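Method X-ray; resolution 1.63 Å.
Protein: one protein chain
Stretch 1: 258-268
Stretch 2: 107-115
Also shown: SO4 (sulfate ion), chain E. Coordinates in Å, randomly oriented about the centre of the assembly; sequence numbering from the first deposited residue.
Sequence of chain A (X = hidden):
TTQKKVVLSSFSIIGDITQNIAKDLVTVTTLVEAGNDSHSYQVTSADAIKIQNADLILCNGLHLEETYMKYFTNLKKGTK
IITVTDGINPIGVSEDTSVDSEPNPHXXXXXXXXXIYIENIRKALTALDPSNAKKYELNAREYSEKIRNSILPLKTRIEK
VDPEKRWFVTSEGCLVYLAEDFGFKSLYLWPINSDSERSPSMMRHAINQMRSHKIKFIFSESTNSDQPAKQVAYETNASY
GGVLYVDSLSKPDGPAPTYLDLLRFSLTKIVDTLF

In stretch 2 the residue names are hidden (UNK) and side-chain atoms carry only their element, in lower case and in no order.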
# COMPACT_ATOMS: atom_id res chain seq x y z
N THR A 258 -10.55 -0.30 -5.57
CA THR A 258 -9.50 0.32 -6.39
C THR A 258 -8.49 1.00 -5.49
O THR A 258 -8.77 1.27 -4.31
CB THR A 258 -10.07 1.39 -7.37
OG1 THR A 258 -10.47 2.57 -6.64
CG2 THR A 258 -11.26 0.92 -8.15
N TYR A 259 -7.30 1.31 -6.00
CA TYR A 259 -6.33 2.00 -5.19
C TYR A 259 -6.81 3.35 -4.72
O TYR A 259 -6.64 3.72 -3.54
CB TYR A 259 -5.03 2.15 -5.98
CG TYR A 259 -3.90 2.98 -5.33
CD1 TYR A 259 -3.44 2.68 -4.10
CD2 TYR A 259 -3.30 4.01 -5.98
CE1 TYR A 259 -2.37 3.37 -3.50
CE2 TYR A 259 -2.25 4.69 -5.43
CZ TYR A 259 -1.77 4.38 -4.19
OH TYR A 259 -0.72 5.06 -3.63
N LEU A 260 -7.37 4.15 -5.63
CA LEU A 260 -7.93 5.43 -5.23
C LEU A 260 -8.98 5.26 -4.12
O LEU A 260 -8.92 6.00 -3.13
CB LEU A 260 -8.53 6.17 -6.41
CG LEU A 260 -9.10 7.58 -6.15
CD1 LEU A 260 -9.22 8.31 -7.43
CD2 LEU A 260 -10.46 7.48 -5.54
N ASP A 261 -9.88 4.30 -4.24
CA ASP A 261 -10.90 4.06 -3.23
C ASP A 261 -10.28 3.61 -1.91
O ASP A 261 -10.78 3.99 -0.86
CB ASP A 261 -11.88 3.02 -3.66
CG ASP A 261 -12.77 3.47 -4.84
OD1 ASP A 261 -12.91 4.64 -5.11
OD2 ASP A 261 -13.34 2.61 -5.47
N LEU A 262 -9.22 2.86 -1.97
CA LEU A 262 -8.52 2.43 -0.78
C LEU A 262 -7.92 3.59 -0.04
O LEU A 262 -8.08 3.73 1.20
CB LEU A 262 -7.41 1.41 -1.11
CG LEU A 262 -6.57 0.89 0.07
CD1 LEU A 262 -6.24 -0.59 -0.19
CD2 LEU A 262 -5.32 1.70 0.18
N LEU A 263 -7.16 4.44 -0.73
CA LEU A 263 -6.61 5.62 -0.08
C LEU A 263 -7.73 6.50 0.47
O LEU A 263 -7.65 7.02 1.57
CB LEU A 263 -5.82 6.47 -1.09
CG LEU A 263 -4.48 5.91 -1.49
CD1 LEU A 263 -3.84 6.87 -2.48
CD2 LEU A 263 -3.54 5.70 -0.31
N ARG A 264 -8.75 6.74 -0.35
CA ARG A 264 -9.84 7.61 0.04
C ARG A 264 -10.58 7.06 1.29
O ARG A 264 -10.85 7.79 2.24
CB ARG A 264 -10.81 7.81 -1.10
CG ARG A 264 -11.91 8.80 -0.78
CD ARG A 264 -12.79 9.04 -2.01
NE ARG A 264 -13.48 7.84 -2.38
CZ ARG A 264 -14.30 7.71 -3.41
NH1 ARG A 264 -14.47 8.71 -4.28
NH2 ARG A 264 -14.91 6.53 -3.59
N PHE A 265 -10.87 5.77 1.31
CA PHE A 265 -11.54 5.19 2.47
C PHE A 265 -10.72 5.29 3.73
O PHE A 265 -11.20 5.77 4.74
CB PHE A 265 -11.92 3.72 2.22
CG PHE A 265 -12.66 3.11 3.34
CD1 PHE A 265 -14.02 3.17 3.42
CD2 PHE A 265 -11.95 2.47 4.36
CE1 PHE A 265 -14.67 2.67 4.53
CE2 PHE A 265 -12.59 1.97 5.46
CZ PHE A 265 -13.95 2.07 5.55
N SER A 266 -9.47 4.83 3.66
CA SER A 266 -8.65 4.82 4.87
C SER A 266 -8.32 6.21 5.36
O SER A 266 -8.42 6.42 6.54
CB SER A 266 -7.41 3.99 4.62
OG SER A 266 -7.83 2.60 4.42
N LEU A 267 -7.99 7.15 4.49
CA LEU A 267 -7.73 8.48 4.94
C LEU A 267 -8.99 9.17 5.47
O LEU A 267 -8.95 9.94 6.43
CB LEU A 267 -7.03 9.28 3.90
CG LEU A 267 -5.50 9.05 3.80
CD1 LEU A 267 -5.04 7.66 3.59
CD2 LEU A 267 -5.01 9.97 2.64
N THR A 268 -10.15 8.91 4.84
CA THR A 268 -11.41 9.44 5.38
C THR A 268 -11.66 8.96 6.77
O THR A 268 -12.03 9.70 7.69
CB THR A 268 -12.61 9.14 4.39
OG1 THR A 268 -12.43 9.76 3.14
CG2 THR A 268 -13.91 9.57 5.01
N UNK A 107 4.75 1.53 1.12
CA UNK A 107 5.06 2.88 0.54
C UNK A 107 3.87 3.46 -0.20
O UNK A 107 3.81 4.71 -0.36
c UNK A 107 6.26 2.75 -0.41
N UNK A 108 2.93 2.63 -0.63
CA UNK A 108 1.74 3.11 -1.33
C UNK A 108 0.74 3.94 -0.52
O UNK A 108 -0.11 4.57 -1.12
c UNK A 108 1.85 -2.68 0.57
c UNK A 108 1.14 -0.25 -0.64
c UNK A 108 2.71 -2.05 -0.39
c UNK A 108 0.99 1.96 -2.05
c UNK A 108 0.64 -2.08 0.92
c UNK A 108 -0.70 1.00 -0.38
c UNK A 108 0.47 0.93 -1.09
c UNK A 108 0.31 -0.87 0.32
c UNK A 108 2.37 -0.85 -0.97
n UNK A 108 -0.82 -0.11 0.45
N UNK A 109 0.90 3.91 0.80
CA UNK A 109 -0.01 4.64 1.71
C UNK A 109 0.53 6.07 1.89
O UNK A 109 1.12 6.41 2.90
c UNK A 109 -3.39 3.65 3.32
s UNK A 109 -2.45 2.55 2.25
c UNK A 109 -0.81 2.59 2.97
c UNK A 109 -0.18 3.95 3.05
N UNK A 110 0.46 6.85 0.83
CA UNK A 110 1.07 8.16 0.77
C UNK A 110 0.63 8.82 -0.53
O UNK A 110 0.61 8.20 -1.60
o UNK A 110 3.31 9.16 0.23
c UNK A 110 2.61 8.08 0.83
N UNK A 111 0.33 10.09 -0.43
CA UNK A 111 -0.10 10.88 -1.60
C UNK A 111 1.12 11.13 -2.48
O UNK A 111 1.07 10.94 -3.69
c UNK A 111 -1.12 13.18 -2.32
c UNK A 111 -1.81 14.37 -1.64
c UNK A 111 -0.79 12.20 -1.15
c UNK A 111 -2.02 12.48 -3.27
N UNK A 112 2.24 11.53 -1.91
CA UNK A 112 3.45 11.76 -2.68
C UNK A 112 3.85 10.49 -3.38
O UNK A 112 4.21 10.48 -4.57
c UNK A 112 5.84 12.39 -2.55
c UNK A 112 4.61 12.21 -1.78
o UNK A 112 4.23 13.44 -1.15
N UNK A 113 3.83 9.38 -2.65
CA UNK A 113 4.27 8.15 -3.25
C UNK A 113 3.36 7.60 -4.32
O UNK A 113 3.81 6.95 -5.24
c UNK A 113 5.69 7.50 -1.23
n UNK A 113 5.81 6.80 -0.11
o UNK A 113 6.48 8.40 -1.51
c UNK A 113 4.55 7.10 -2.18
N UNK A 114 2.06 7.81 -4.21
CA UNK A 114 1.15 7.41 -5.27
C UNK A 114 1.66 7.97 -6.58
O UNK A 114 1.65 7.29 -7.60
c UNK A 114 -0.27 7.96 -4.96
N UNK A 115 2.08 9.26 -6.57
CA UNK A 115 2.59 9.89 -7.81
C UNK A 115 3.86 9.21 -8.35
O UNK A 115 4.05 9.10 -9.56
c UNK A 115 -1.04 12.50 -6.89
c UNK A 115 2.86 11.35 -7.64
s UNK A 115 0.30 12.07 -8.01
c UNK A 115 1.79 12.13 -6.93
S SO4 E . -14.16 12.57 -4.43
O1 SO4 E . -14.24 13.14 -3.09
O2 SO4 E . -13.28 11.40 -4.37
O3 SO4 E . -13.60 13.61 -5.33
O4 SO4 E . -15.46 12.17 -4.96

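Position 107 carries a single side-chain carbon, its CB, which points away from stretch 1; its CB lies 8.0 Å from Tyr259 OH. One carbon and nothing more is alanine, so this is Ala107.

Position 108 has ten side-chain atoms: a CB followed by fused five- and six-membered rings that hold eight carbons and one nitrogen. Only an indole fits, and the residue is Trp108. Its chi1 is 62° (p), and its CB lies 3.9 Å from Tyr259 CE1. The backbone supplies the polar link: Tyr259 OH donates a hydrogen bond to Trp108 O at 2.6 Å, and that oxygen sits at the edge of the tyrosine ring, near its plane.

Position 109 shows an unbranched chain of two carbons, a sulfur and a terminal carbon. The thioether identifies Met109. Although its CA-to-CB bond points away from stretch 1, all three chi angles are near -60° (m, m, m), and the chain folds so that its end comes nearer. SD lies 3.6 Å from Leu262 CD2, while CE is 4.2 Å from Leu263 CD2, 4.2 Å from Ser266 CB and 4.3 Å from Leu267 CD1.

At position 110 one carbon carries one oxygen, the pattern of serine. The CB of Ser110 points away from stretch 1; its OG accepts from the backbone N of position 113 at 2.9 Å with an N-H...acceptor angle of 165°, capping the helix that follows.

Position 111 has four carbons forked at the second, which gives leucine. Leu111 CD1 approaches Leu263 CD1 no closer than 6.0 Å.

At position 112 CB bears one oxygen and one carbon, the branched pattern of threonine. Thr112 is exposed, and Thr112 CB remains 9.1 Å from Tyr259 OH.

Position 113 has two carbons, the second bearing one oxygen and one nitrogen: a carboxamide, hence Asn113. Its end leads away from stretch 1, and ND2 donates to Ala107 O at 2.9 Å with an angle of 154°, tying the first helical turn back to the backbone of Ala107.

Position 114 again has CB alone, so it is Ala114. Here the CB points toward stretch 1, 3.2 Å from Tyr259 OH and 3.9 Å from Tyr259 CE2.

Position 115 has two carbons, a sulfur and a last carbon, unbranched: Met115. Its chi3 of 161° (t) differs from that of Met109, and Met115 CE stays 7.7 Å from Leu263 CD1.

The contact, burying 333 Å² in total, joins one side of helix 259-268 to a loop and the helix start beyond it. Tyr259, Leu262, Leu263, Ser266 and Leu267 recur at the three- and four-residue spacing of a helix face. Met109 packs against the last four, while Tyr259 reaches Trp108 and Ala114. The single hydrogen bond across the stretches fixes the tyrosine hydroxyl on a backbone carbonyl; the remaining contacts are chiefly apolar packing.

Stretch 2 (107-115) AWMSLTNAM
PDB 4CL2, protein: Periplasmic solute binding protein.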